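PDB 4F4E: aromatic-amino-acid aminotransferase from Burkholderia pseudomallei, which probably catalyses pyridoxal-phosphate-dependent transfer of amino groups between aromatic amino acids such as tyrosine and 2-oxoglutarate, working as a homodimer. Local coordinates for residues 132-137 with 157-162; 238-243 with 339-344; 350-355 with 413-418. All coordinates share one frame; numbering follows the deposited sequence. Where two conformers were deposited one is given.

Interaction 1 (132-137 with 157-162); sequences IGADFL and RALFDM
The methyl group of A134 meets the side chains of L159 and F160 where two helices of the large, cofactor-binding domain of a fold-type I aminotransferase pack together. Helices 125-140 and 154-162 are joined through strand 146-150, giving a helix-strand-helix unit, and they come close enough at A134 for its CA to lie 6.5 Å from that of F160.

The contact between 132-137 and 157-162 is wholly apolar. Among the aliphatic groups, A134 CB lies 3.9 Å from the L159 CD2 methyl. L159 has its CG anti to the backbone N (chi1 -177°), a placement that carries the branch toward helix 125-140, where it also packs on T127, L130 and K131. T304 of the second subunit touches L159 too, bringing the dimer partner next to this contact.

The aromatic partner is F160, whose ring A134 CB meets obliquely, being 3.6 Å from CE1 and 3.8 Å from CD1. F165 in the following loop packs against the same phenylalanine. Within 157-162 the two partners of A134 also support each other: L159 CD2 stands 3.9 Å above the plane of the F160 ring, over its centre.

Interaction 2 (238-243 with 339-344); sequences QGFGES and DRIRAM
R342 reaches from its helix to the loop and grips the carbonyl oxygen of G241: NH2 donates to G241 O at 2.9 Å, with an N-H...O angle of 152°. The nitrogen lies in the carbonyl plane, on a lone pair, while the oxygen is tilted 17° out of the guanidinium plane. A bridging water reinforces this bond, accepting from R342 NE at 2.8 Å and donating to G241 O at 2.7 Å, and so the carbonyl oxygen receives two donors. The same NH2 forms a salt bridge with E242 OE1 at 3.0 Å, but the hydrogen bond within it is weak, and the carboxylate and guanidinium planes are turned 38° apart. E242 starts out away from the helix; the bend of its chain at chi2 brings the carboxylate back to the edge of the guanidinium. R342, extended from CG to NE, spans the distance from the other side.

The loop follows strand 230-235 of the large-domain sheet, whereas 339-344 belongs to helix 324-354, the long helix that in fold-type I aminotransferases connects the large and small domains. D247 holds the loop by accepting from the backbone N of G239, G241 and E242, and R338, one turn before R342, binds G239 O.

Further inward the contact becomes apolar. I341 CD1 lies 3.9 Å from F240 CD1, the two side chains crossing at about a right angle and the methyl meeting the ring obliquely. L334 and M337 of the long helix, together with C204 and M370, also pack on the F240 side chain.

Interaction 3 (350-355 with 413-418); sequences ERLKAA and NAIAAV
L352 and I415 cross at about a right angle, the CD2 branch of the leucine pressing against the CG2 branch of the isoleucine at 3.9 Å. I415 turns CG2 to this partner by holding it anti to its own backbone N, with CG1 placed beside that N instead (chi1 -67°). The leucine methyl also settles against the backbone of the opposing helix, 4.1 Å from A416 N, and lies 4.5 Å from A416 CB at the limit of side-chain contact.

A355 and A416 direct their CB atoms at one another and meet methyl to methyl, 3.9 Å apart, so that the backbones approach to 6.5 Å between the CA atoms of these two alanines. L352 and I415 are buried, whereas A355 lies at the surface.

F361 packs on L352 and I357 lies on A416, both from the chain that follows A355. On helix 408-419, D409 is joined to R351 by a salt bridge, and A414 packs on L384 and F388 of helix 378-388. Apolar helix-helix packing of this kind builds the small domain of class I aminotransferases, where the far end of the long interdomain helix meets the C-terminal helix.

How the interactions relate
Interactions 2 and 3 share helix 324-354: its middle meets the loop 238-243, its far end helix 408-419, and their nearest atoms are about 6 Å apart. Interaction 1 lies on the opposite side of the chain's centre, its own centre 30 Å from that of interaction 2 and 42 Å from that of interaction 3. Interaction 1 is buried and apolar, close to the dimer partner; interaction 3, the most peripheral, is also apolar but partly solvent-exposed. Interaction 2 alone adds a salt bridge, an arginine-carbonyl hydrogen bond and a water bridge, set toward the surface beside buried F240-I341 packing; there the irregular loop offers a carbonyl to an arginine, whereas helix carbonyls mostly bond within their own turns.

Interaction 1 (132-137 with 157-162)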
ATOM      1  N   ILE A 132       1.154  -3.641  -9.137  1.00  8.52           N
ATOM      2  CA  ILE A 132       2.115  -2.770  -9.805  1.00  8.86           C
ATOM      3  C   ILE A 132       2.590  -3.359 -11.133  1.00  8.54           C
ATOM      4  O   ILE A 132       2.757  -2.618 -12.105  1.00  8.00           O
ATOM      5  CB  ILE A 132       3.237  -2.266  -8.867  1.00  9.26           C
ATOM      6  CG1 ILE A 132       4.136  -3.361  -8.380  1.00  9.73           C
ATOM      7  CG2 ILE A 132       2.644  -1.449  -7.697  1.00  9.55           C
ATOM      8  CD1 ILE A 132       5.338  -2.823  -7.577  1.00 10.54           C
ATOM      9  N   GLY A 133       2.761  -4.692 -11.184  1.00  8.45           N
ATOM     10  CA  GLY A 133       3.080  -5.369 -12.403  1.00  8.76           C
ATOM     11  C   GLY A 133       1.967  -5.220 -13.439  1.00  9.09           C
ATOM     12  O   GLY A 133       2.243  -4.935 -14.614  1.00  9.36           O
ATOM     13  N   ALA A 134       0.727  -5.446 -13.001  1.00  9.26           N
ATOM     14  CA  ALA A 134      -0.465  -5.363 -13.852  1.00  9.68           C
ATOM     15  C   ALA A 134      -0.576  -3.944 -14.429  1.00 10.03           C
ATOM     16  O   ALA A 134      -0.759  -3.751 -15.638  1.00 10.48           O
ATOM     17  CB  ALA A 134      -1.738  -5.731 -13.062  1.00  9.55           C
ATOM     18  N   ASP A 135      -0.423  -2.945 -13.566  1.00 10.07           N
ATOM     19  CA  ASP A 135      -0.578  -1.588 -14.041  1.00 10.85           C
ATOM     20  C   ASP A 135       0.526  -1.244 -15.050  1.00 10.84           C
ATOM     21  O   ASP A 135       0.235  -0.591 -16.056  1.00 11.51           O
ATOM     22  CB  ASP A 135      -0.569  -0.533 -12.938  1.00 11.26           C
ATOM     23  CG  ASP A 135      -1.837  -0.540 -12.062  1.00 11.79           C
ATOM     24  OD1 ASP A 135      -2.865  -1.165 -12.438  1.00 12.38           O
ATOM     25  OD2 ASP A 135      -1.745   0.115 -10.987  1.00 11.96           O
ATOM     26  N   PHE A 136       1.754  -1.655 -14.801  1.00 10.60           N
ATOM     27  CA  PHE A 136       2.833  -1.421 -15.755  1.00 11.43           C
ATOM     28  C   PHE A 136       2.568  -2.187 -17.054  1.00 11.61           C
ATOM     29  O   PHE A 136       2.737  -1.640 -18.153  1.00 11.75           O
ATOM     30  CB  PHE A 136       4.166  -1.849 -15.139  1.00 12.17           C
ATOM     31  CG  PHE A 136       5.341  -1.765 -16.065  1.00 13.71           C
ATOM     32  CD1 PHE A 136       5.673  -0.582 -16.718  1.00 13.99           C
ATOM     33  CD2 PHE A 136       6.153  -2.872 -16.259  1.00 14.51           C
ATOM     34  CE1 PHE A 136       6.777  -0.511 -17.560  1.00 14.95           C
ATOM     35  CE2 PHE A 136       7.270  -2.802 -17.086  1.00 15.09           C
ATOM     36  CZ  PHE A 136       7.577  -1.629 -17.741  1.00 14.84           C
ATOM     37  N   LEU A 137       2.157  -3.450 -16.935  1.00 11.34           N
ATOM     38  CA  LEU A 137       1.828  -4.235 -18.137  1.00 12.18           C
ATOM     39  C   LEU A 137       0.761  -3.565 -19.005  1.00 13.73           C
ATOM     40  O   LEU A 137       0.847  -3.595 -20.229  1.00 13.95           O
ATOM     41  CB  LEU A 137       1.452  -5.667 -17.766  1.00 11.47           C
ATOM     42  CG  LEU A 137       2.679  -6.590 -17.590  1.00 11.28           C
ATOM     43  CD1 LEU A 137       2.354  -7.792 -16.735  1.00 10.54           C
ATOM     44  CD2 LEU A 137       3.275  -7.030 -18.970  1.00 12.02           C
ATOM     45  N   ARG A 157      -8.237 -13.067 -10.833  1.00 10.64           N
ATOM     46  CA  ARG A 157      -9.192 -12.550 -11.806  1.00 11.56           C
ATOM     47  C   ARG A 157      -9.611 -11.124 -11.445  1.00 11.46           C
ATOM     48  O   ARG A 157      -9.609 -10.251 -12.305  1.00 11.63           O
ATOM     49  CB  ARG A 157     -10.434 -13.456 -11.895  1.00 12.82           C
ATOM     50  CG  ARG A 157     -11.441 -12.945 -12.941  1.00 14.90           C
ATOM     51  CD  ARG A 157     -12.633 -13.861 -13.066  1.00 16.84           C
ATOM     52  NE  ARG A 157     -12.213 -15.118 -13.651  1.00 18.73           N
ATOM     53  CZ  ARG A 157     -12.096 -15.349 -14.958  1.00 20.69           C
ATOM     54  NH1 ARG A 157     -12.337 -14.411 -15.840  1.00 21.49           N
ATOM     55  NH2 ARG A 157     -11.699 -16.545 -15.371  1.00 23.91           N
ATOM     56  N   ALA A 158      -9.943 -10.901 -10.168  1.00 10.64           N
ATOM     57  CA  ALA A 158     -10.441  -9.599  -9.735  1.00 10.92           C
ATOM     58  C   ALA A 158      -9.392  -8.510  -9.975  1.00 10.65           C
ATOM     59  O   ALA A 158      -9.697  -7.445 -10.483  1.00 11.37           O
ATOM     60  CB  ALA A 158     -10.832  -9.653  -8.263  1.00 10.95           C
ATOM     61  N   LEU A 159      -8.139  -8.796  -9.624  1.00  9.67           N
ATOM     62  CA  LEU A 159      -7.070  -7.801  -9.772  1.00  9.52           C
ATOM     63  C   LEU A 159      -6.770  -7.409 -11.222  1.00  9.36           C
ATOM     64  O   LEU A 159      -6.672  -6.238 -11.565  1.00  9.62           O
ATOM     65  CB  LEU A 159      -5.801  -8.276  -9.029  1.00  8.77           C
ATOM     66  CG  LEU A 159      -4.617  -7.324  -9.023  1.00  8.57           C
ATOM     67  CD1 LEU A 159      -3.785  -7.492  -7.702  1.00  8.18           C
ATOM     68  CD2 LEU A 159      -3.722  -7.515 -10.252  1.00  8.65           C
ATOM     69  N   PHE A 160      -6.640  -8.385 -12.097  1.00  9.36           N
ATOM     70  CA  PHE A 160      -6.299  -8.109 -13.465  1.00  9.88           C
ATOM     71  C   PHE A 160      -7.486  -7.516 -14.212  1.00 11.21           C
ATOM     72  O   PHE A 160      -7.287  -6.634 -15.043  1.00 11.12           O
ATOM     73  CB  PHE A 160      -5.755  -9.366 -14.149  1.00  9.72           C
ATOM     74  CG  PHE A 160      -4.354  -9.678 -13.742  1.00  9.26           C
ATOM     75  CD1 PHE A 160      -3.310  -8.955 -14.268  1.00  9.38           C
ATOM     76  CD2 PHE A 160      -4.077 -10.634 -12.770  1.00  9.23           C
ATOM     77  CE1 PHE A 160      -1.976  -9.208 -13.895  1.00  9.14           C
ATOM     78  CE2 PHE A 160      -2.761 -10.908 -12.398  1.00  8.84           C
ATOM     79  CZ  PHE A 160      -1.708 -10.207 -12.966  1.00  8.86           C
ATOM     80  N   ASP A 161      -8.710  -7.938 -13.884  1.00 12.06           N
ATOM     81  CA  ASP A 161      -9.860  -7.299 -14.485  0.70 13.59           C
ATOM     82  C   ASP A 161      -9.944  -5.814 -14.076  1.00 13.32           C
ATOM     83  O   ASP A 161     -10.184  -4.954 -14.919  1.00 13.49           O
ATOM     84  CB  ASP A 161     -11.125  -8.047 -14.112  0.70 14.71           C
ATOM     85  CG  ASP A 161     -12.338  -7.463 -14.742  0.70 16.91           C
ATOM     86  OD1 ASP A 161     -12.604  -7.789 -15.907  0.70 19.47           O
ATOM     87  OD2 ASP A 161     -13.006  -6.701 -14.046  0.70 18.64           O
ATOM     88  N   MET A 162      -9.752  -5.519 -12.798  1.00 13.89           N
ATOM     89  CA  MET A 162      -9.716  -4.112 -12.332  1.00 15.13           C
ATOM     90  C   MET A 162      -8.573  -3.313 -12.919  1.00 14.56           C
ATOM     91  O   MET A 162      -8.671  -2.084 -13.087  1.00 14.84           O
ATOM     92  CB  MET A 162      -9.639  -4.068 -10.811  1.00 16.47           C
ATOM     93  CG  MET A 162      -9.656  -2.671 -10.229  1.00 19.54           C
ATOM     94  SD  MET A 162     -11.254  -1.811 -10.452  1.00 26.79           S
ATOM     95  CE  MET A 162     -12.428  -3.087 -10.063  1.00 21.44           C
TER

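Interaction 2 (238-243 with 339-344)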
ATOM      1  N   GLN A 238       7.036 -19.871  -0.931  1.00 10.10           N
ATOM      2  CA  GLN A 238       8.385 -20.377  -1.026  1.00 10.21           C
ATOM      3  C   GLN A 238       8.784 -20.916   0.336  1.00 10.60           C
ATOM      4  O   GLN A 238       8.863 -20.168   1.291  1.00 10.54           O
ATOM      5  CB  GLN A 238       9.385 -19.304  -1.468  1.00 10.32           C
ATOM      6  CG  GLN A 238      10.774 -19.870  -1.726  1.00 10.60           C
ATOM      7  CD  GLN A 238      11.754 -18.831  -2.252  1.00 10.93           C
ATOM      8  OE1 GLN A 238      11.427 -17.618  -2.347  1.00 11.46           O
ATOM      9  NE2 GLN A 238      12.934 -19.275  -2.577  1.00 10.94           N
ATOM     10  N   GLY A 239       9.021 -22.219   0.395  1.00 11.31           N
ATOM     11  CA  GLY A 239       9.336 -22.919   1.646  1.00 11.70           C
ATOM     12  C   GLY A 239       8.271 -23.875   2.139  1.00 11.69           C
ATOM     13  O   GLY A 239       8.544 -24.688   3.030  1.00 12.84           O
ATOM     14  N   PHE A 240       7.056 -23.785   1.596  1.00 11.03           N
ATOM     15  CA  PHE A 240       5.982 -24.696   2.045  1.00 11.41           C
ATOM     16  C   PHE A 240       5.861 -26.003   1.247  1.00 11.85           C
ATOM     17  O   PHE A 240       5.030 -26.869   1.599  1.00 11.45           O
ATOM     18  CB  PHE A 240       4.634 -23.984   2.066  1.00 11.40           C
ATOM     19  CG  PHE A 240       4.509 -22.989   3.176  1.00 11.31           C
ATOM     20  CD1 PHE A 240       4.138 -23.397   4.434  1.00 11.51           C
ATOM     21  CD2 PHE A 240       4.797 -21.659   2.971  1.00 11.16           C
ATOM     22  CE1 PHE A 240       4.003 -22.475   5.477  1.00 11.48           C
ATOM     23  CE2 PHE A 240       4.653 -20.753   3.988  1.00 11.43           C
ATOM     24  CZ  PHE A 240       4.272 -21.164   5.244  1.00 11.68           C
ATOM     25  N   GLY A 241       6.577 -26.100   0.139  1.00 11.68           N
ATOM     26  CA  GLY A 241       6.419 -27.233  -0.768  1.00 12.40           C
ATOM     27  C   GLY A 241       7.471 -28.291  -0.479  1.00 13.37           C
ATOM     28  O   GLY A 241       7.212 -29.288   0.209  1.00 13.78           O
ATOM     29  N   GLU A 242       8.667 -28.082  -0.994  1.00 14.30           N
ATOM     30  CA  GLU A 242       9.758 -29.007  -0.700  1.00 15.29           C
ATOM     31  C   GLU A 242      10.847 -28.386   0.173  1.00 14.80           C
ATOM     32  O   GLU A 242      11.302 -28.982   1.169  1.00 14.50           O
ATOM     33  CB  GLU A 242      10.361 -29.513  -2.008  1.00 17.32           C
ATOM     34  CG  GLU A 242      11.565 -30.423  -1.821  1.00 19.68           C
ATOM     35  CD  GLU A 242      11.210 -31.755  -1.160  1.00 22.47           C
ATOM     36  OE1 GLU A 242      10.012 -32.201  -1.158  1.00 23.80           O
ATOM     37  OE2 GLU A 242      12.169 -32.392  -0.658  1.00 26.10           O
ATOM     38  N   SER A 243      11.332 -27.230  -0.243  1.00 14.38           N
ATOM     39  CA  SER A 243      12.361 -26.506   0.487  1.00 14.26           C
ATOM     40  C   SER A 243      12.384 -25.100  -0.052  1.00 13.90           C
ATOM     41  O   SER A 243      11.854 -24.837  -1.115  1.00 13.29           O
ATOM     42  CB  SER A 243      13.740 -27.138   0.288  1.00 14.67           C
ATOM     43  OG  SER A 243      14.137 -27.071  -1.091  1.00 14.27           O
ATOM     44  N   ASP A 339       6.615 -29.181   7.510  1.00 13.28           N
ATOM     45  CA  ASP A 339       6.524 -30.573   7.944  1.00 14.34           C
ATOM     46  C   ASP A 339       5.233 -30.851   8.710  1.00 13.64           C
ATOM     47  O   ASP A 339       4.718 -31.978   8.649  1.00 13.66           O
ATOM     48  CB  ASP A 339       7.731 -30.925   8.799  1.00 15.11           C
ATOM     49  CG  ASP A 339       9.049 -31.076   7.972  1.00 16.49           C
ATOM     50  OD1 ASP A 339       9.078 -31.190   6.728  1.00 16.90           O
ATOM     51  OD2 ASP A 339      10.058 -31.123   8.645  1.00 18.18           O
ATOM     52  N   ARG A 340       4.715 -29.871   9.458  1.00 12.99           N
ATOM     53  CA  ARG A 340       3.456 -30.107  10.192  0.50 13.12           C
ATOM     54  C   ARG A 340       2.315 -30.291   9.211  1.00 12.99           C
ATOM     55  O   ARG A 340       1.500 -31.176   9.379  1.00 13.46           O
ATOM     56  CB  ARG A 340       3.094 -29.014  11.191  0.50 12.79           C
ATOM     57  CG  ARG A 340       2.011 -29.506  12.142  0.50 12.92           C
ATOM     58  CD  ARG A 340       1.233 -28.376  12.752  0.50 12.74           C
ATOM     59  NE  ARG A 340       0.431 -27.673  11.768  0.50 12.36           N
ATOM     60  CZ  ARG A 340      -0.194 -26.540  12.024  0.50 12.22           C
ATOM     61  NH1 ARG A 340      -0.087 -25.985  13.244  0.50 11.88           N
ATOM     62  NH2 ARG A 340      -0.915 -25.972  11.075  0.50 11.88           N
ATOM     63  N   ILE A 341       2.279 -29.487   8.155  1.00 12.30           N
ATOM     64  CA  ILE A 341       1.268 -29.662   7.121  1.00 11.93           C
ATOM     65  C   ILE A 341       1.316 -31.056   6.521  1.00 12.24           C
ATOM     66  O   ILE A 341       0.288 -31.680   6.318  1.00 11.76           O
ATOM     67  CB  ILE A 341       1.358 -28.576   6.014  1.00 11.38           C
ATOM     68  CG1 ILE A 341       1.044 -27.182   6.576  1.00 11.44           C
ATOM     69  CG2 ILE A 341       0.434 -28.937   4.836  1.00 11.20           C
ATOM     70  CD1 ILE A 341       1.465 -26.056   5.588  1.00 11.19           C
ATOM     71  N   ARG A 342       2.513 -31.528   6.210  1.00 12.85           N
ATOM     72  CA  ARG A 342       2.705 -32.869   5.657  1.00 13.94           C
ATOM     73  C   ARG A 342       2.209 -33.939   6.638  1.00 13.94           C
ATOM     74  O   ARG A 342       1.635 -34.947   6.222  1.00 14.37           O
ATOM     75  CB  ARG A 342       4.182 -33.103   5.374  1.00 14.84           C
ATOM     76  CG  ARG A 342       4.768 -32.317   4.218  1.00 16.51           C
ATOM     77  CD  ARG A 342       6.225 -32.687   3.996  1.00 19.04           C
ATOM     78  NE  ARG A 342       6.816 -32.034   2.824  1.00 21.46           N
ATOM     79  CZ  ARG A 342       8.072 -32.225   2.423  1.00 24.12           C
ATOM     80  NH1 ARG A 342       8.899 -33.032   3.100  1.00 27.28           N
ATOM     81  NH2 ARG A 342       8.506 -31.644   1.323  1.00 24.69           N
ATOM     82  N   ALA A 343       2.462 -33.723   7.920  1.00 13.49           N
ATOM     83  CA  ALA A 343       2.047 -34.696   8.951  1.00 13.87           C
ATOM     84  C   ALA A 343       0.499 -34.764   8.988  1.00 13.58           C
ATOM     85  O   ALA A 343      -0.105 -35.850   9.175  1.00 14.14           O
ATOM     86  CB  ALA A 343       2.562 -34.273  10.318  1.00 13.67           C
ATOM     87  N   MET A 344      -0.130 -33.611   8.802  1.00 12.80           N
ATOM     88  CA  MET A 344      -1.603 -33.534   8.845  1.00 12.87           C
ATOM     89  C   MET A 344      -2.177 -34.173   7.600  1.00 12.61           C
ATOM     90  O   MET A 344      -3.172 -34.917   7.683  1.00 12.55           O
ATOM     91  CB  MET A 344      -2.097 -32.088   9.015  1.00 12.56           C
ATOM     92  CG  MET A 344      -1.780 -31.441  10.348  1.00 13.42           C
ATOM     93  SD  MET A 344      -2.481 -32.326  11.755  1.00 15.45           S
ATOM     94  CE  MET A 344      -1.123 -33.382  12.233  1.00 16.44           C
TER
HETATM   95  O   HOH W   1       5.073 -30.420   1.397  1.00 26.51           O

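Interaction 3 (350-355 with 413-418)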
ATOM      1  N   GLU A 350      -4.191 -41.548   6.348  1.00 17.89           N
ATOM      2  CA  GLU A 350      -4.165 -42.800   7.114  1.00 19.72           C
ATOM      3  C   GLU A 350      -5.520 -43.066   7.784  1.00 18.69           C
ATOM      4  O   GLU A 350      -6.014 -44.210   7.796  1.00 18.35           O
ATOM      5  CB  GLU A 350      -3.110 -42.775   8.214  1.00 23.21           C
ATOM      6  CG  GLU A 350      -1.642 -42.832   7.821  1.00 26.99           C
ATOM      7  CD  GLU A 350      -0.726 -42.380   8.987  1.00 31.17           C
ATOM      8  OE1 GLU A 350      -1.201 -41.694   9.937  1.00 31.84           O
ATOM      9  OE2 GLU A 350       0.479 -42.708   8.959  1.00 35.37           O
ATOM     10  N   ARG A 351      -6.077 -42.028   8.399  1.00 16.68           N
ATOM     11  CA  ARG A 351      -7.320 -42.158   9.141  1.00 16.54           C
ATOM     12  C   ARG A 351      -8.510 -42.502   8.260  1.00 16.74           C
ATOM     13  O   ARG A 351      -9.354 -43.313   8.653  1.00 15.78           O
ATOM     14  CB  ARG A 351      -7.587 -40.877   9.936  1.00 16.25           C
ATOM     15  CG  ARG A 351      -6.667 -40.753  11.134  1.00 16.46           C
ATOM     16  CD  ARG A 351      -6.681 -39.341  11.660  1.00 16.76           C
ATOM     17  NE  ARG A 351      -6.003 -39.221  12.931  1.00 17.42           N
ATOM     18  CZ  ARG A 351      -4.690 -39.320  13.099  1.00 18.16           C
ATOM     19  NH1 ARG A 351      -3.853 -39.506  12.078  1.00 18.20           N
ATOM     20  NH2 ARG A 351      -4.200 -39.235  14.310  1.00 18.68           N
ATOM     21  N   LEU A 352      -8.574 -41.891   7.063  1.00 16.38           N
ATOM     22  CA  LEU A 352      -9.664 -42.170   6.141  1.00 16.97           C
ATOM     23  C   LEU A 352      -9.526 -43.546   5.532  1.00 17.78           C
ATOM     24  O   LEU A 352     -10.522 -44.205   5.282  1.00 18.34           O
ATOM     25  CB  LEU A 352      -9.759 -41.072   5.075  1.00 16.61           C
ATOM     26  CG  LEU A 352     -10.207 -39.721   5.626  1.00 16.60           C
ATOM     27  CD1 LEU A 352     -10.066 -38.626   4.596  1.00 16.23           C
ATOM     28  CD2 LEU A 352     -11.641 -39.756   6.170  1.00 17.23           C
ATOM     29  N   LYS A 353      -8.301 -44.019   5.339  1.00 18.20           N
ATOM     30  CA  LYS A 353      -8.092 -45.390   4.990  1.00 18.99           C
ATOM     31  C   LYS A 353      -8.573 -46.369   6.064  1.00 19.67           C
ATOM     32  O   LYS A 353      -9.274 -47.346   5.743  1.00 19.65           O
ATOM     33  CB  LYS A 353      -6.612 -45.664   4.740  1.00 20.78           C
ATOM     34  CG  LYS A 353      -6.389 -47.050   4.188  1.00 22.72           C
ATOM     35  CD  LYS A 353      -4.931 -47.318   3.843  1.00 25.04           C
ATOM     36  CE  LYS A 353      -4.752 -48.792   3.527  1.00 27.24           C
ATOM     37  NZ  LYS A 353      -3.585 -49.011   2.626  1.00 30.99           N
ATOM     38  N   ALA A 354      -8.163 -46.129   7.312  1.00 18.59           N
ATOM     39  CA  ALA A 354      -8.505 -47.032   8.420  1.00 19.69           C
ATOM     40  C   ALA A 354     -10.011 -47.048   8.622  1.00 20.60           C
ATOM     41  O   ALA A 354     -10.563 -48.050   9.095  1.00 20.27           O
ATOM     42  CB  ALA A 354      -7.792 -46.615   9.699  1.00 18.84           C
ATOM     43  N   ALA A 355     -10.660 -45.930   8.288  1.00 20.00           N
ATOM     44  CA  ALA A 355     -12.105 -45.760   8.488  1.00 21.83           C
ATOM     45  C   ALA A 355     -12.965 -46.581   7.504  1.00 23.64           C
ATOM     46  O   ALA A 355     -14.181 -46.731   7.700  1.00 25.63           O
ATOM     47  CB  ALA A 355     -12.487 -44.300   8.388  1.00 20.29           C
ATOM     48  N   ASN A 413     -13.045 -38.158  11.410  1.00 11.39           N
ATOM     49  CA  ASN A 413     -14.218 -38.922  11.769  1.00 11.79           C
ATOM     50  C   ASN A 413     -15.493 -38.282  11.195  1.00 12.09           C
ATOM     51  O   ASN A 413     -16.394 -38.992  10.760  1.00 12.82           O
ATOM     52  CB  ASN A 413     -14.321 -39.091  13.297  1.00 11.77           C
ATOM     53  CG  ASN A 413     -13.232 -39.994  13.858  1.00 11.93           C
ATOM     54  OD1 ASN A 413     -12.391 -40.447  13.085  1.00 11.68           O
ATOM     55  ND2 ASN A 413     -13.251 -40.267  15.187  1.00 11.61           N
ATOM     56  N   ALA A 414     -15.575 -36.956  11.202  1.00 12.07           N
ATOM     57  CA  ALA A 414     -16.720 -36.275  10.605  1.00 12.42           C
ATOM     58  C   ALA A 414     -16.796 -36.575   9.103  1.00 12.79           C
ATOM     59  O   ALA A 414     -17.858 -36.923   8.569  1.00 13.62           O
ATOM     60  CB  ALA A 414     -16.668 -34.793  10.869  1.00 11.64           C
ATOM     61  N   ILE A 415     -15.663 -36.506   8.418  1.00 13.00           N
ATOM     62  CA  ILE A 415     -15.620 -36.826   6.983  1.00 13.41           C
ATOM     63  C   ILE A 415     -16.044 -38.258   6.719  1.00 14.25           C
ATOM     64  O   ILE A 415     -16.882 -38.529   5.832  1.00 14.51           O
ATOM     65  CB  ILE A 415     -14.239 -36.506   6.381  1.00 13.09           C
ATOM     66  CG1 ILE A 415     -13.996 -34.989   6.381  1.00 12.73           C
ATOM     67  CG2 ILE A 415     -14.107 -37.058   4.951  1.00 13.31           C
ATOM     68  CD1 ILE A 415     -12.583 -34.556   6.069  1.00 12.51           C
ATOM     69  N   ALA A 416     -15.515 -39.181   7.508  1.00 14.95           N
ATOM     70  CA  ALA A 416     -15.918 -40.576   7.410  1.00 15.75           C
ATOM     71  C   ALA A 416     -17.434 -40.772   7.587  1.00 16.80           C
ATOM     72  O   ALA A 416     -18.066 -41.590   6.857  1.00 18.26           O
ATOM     73  CB  ALA A 416     -15.130 -41.410   8.383  1.00 15.65           C
ATOM     74  N   ALA A 417     -18.030 -40.018   8.508  1.00 16.19           N
ATOM     75  CA  ALA A 417     -19.446 -40.077   8.740  1.00 17.34           C
ATOM     76  C   ALA A 417     -20.254 -39.578   7.540  1.00 18.74           C
ATOM     77  O   ALA A 417     -21.257 -40.197   7.189  1.00 19.92           O
ATOM     78  CB  ALA A 417     -19.839 -39.336   9.992  1.00 16.81           C
ATOM     79  N   VAL A 418     -19.818 -38.479   6.944  1.00 18.68           N
ATOM     80  CA  VAL A 418     -20.522 -37.868   5.809  1.00 20.41           C
ATOM     81  C   VAL A 418     -20.383 -38.748   4.564  1.00 22.00           C
ATOM     82  O   VAL A 418     -21.352 -38.855   3.790  1.00 20.99           O
ATOM     83  CB  VAL A 418     -19.980 -36.472   5.507  1.00 20.39           C
ATOM     84  CG1 VAL A 418     -20.420 -35.968   4.136  1.00 22.54           C
ATOM     85  CG2 VAL A 418     -20.373 -35.501   6.626  1.00 19.48           C
TER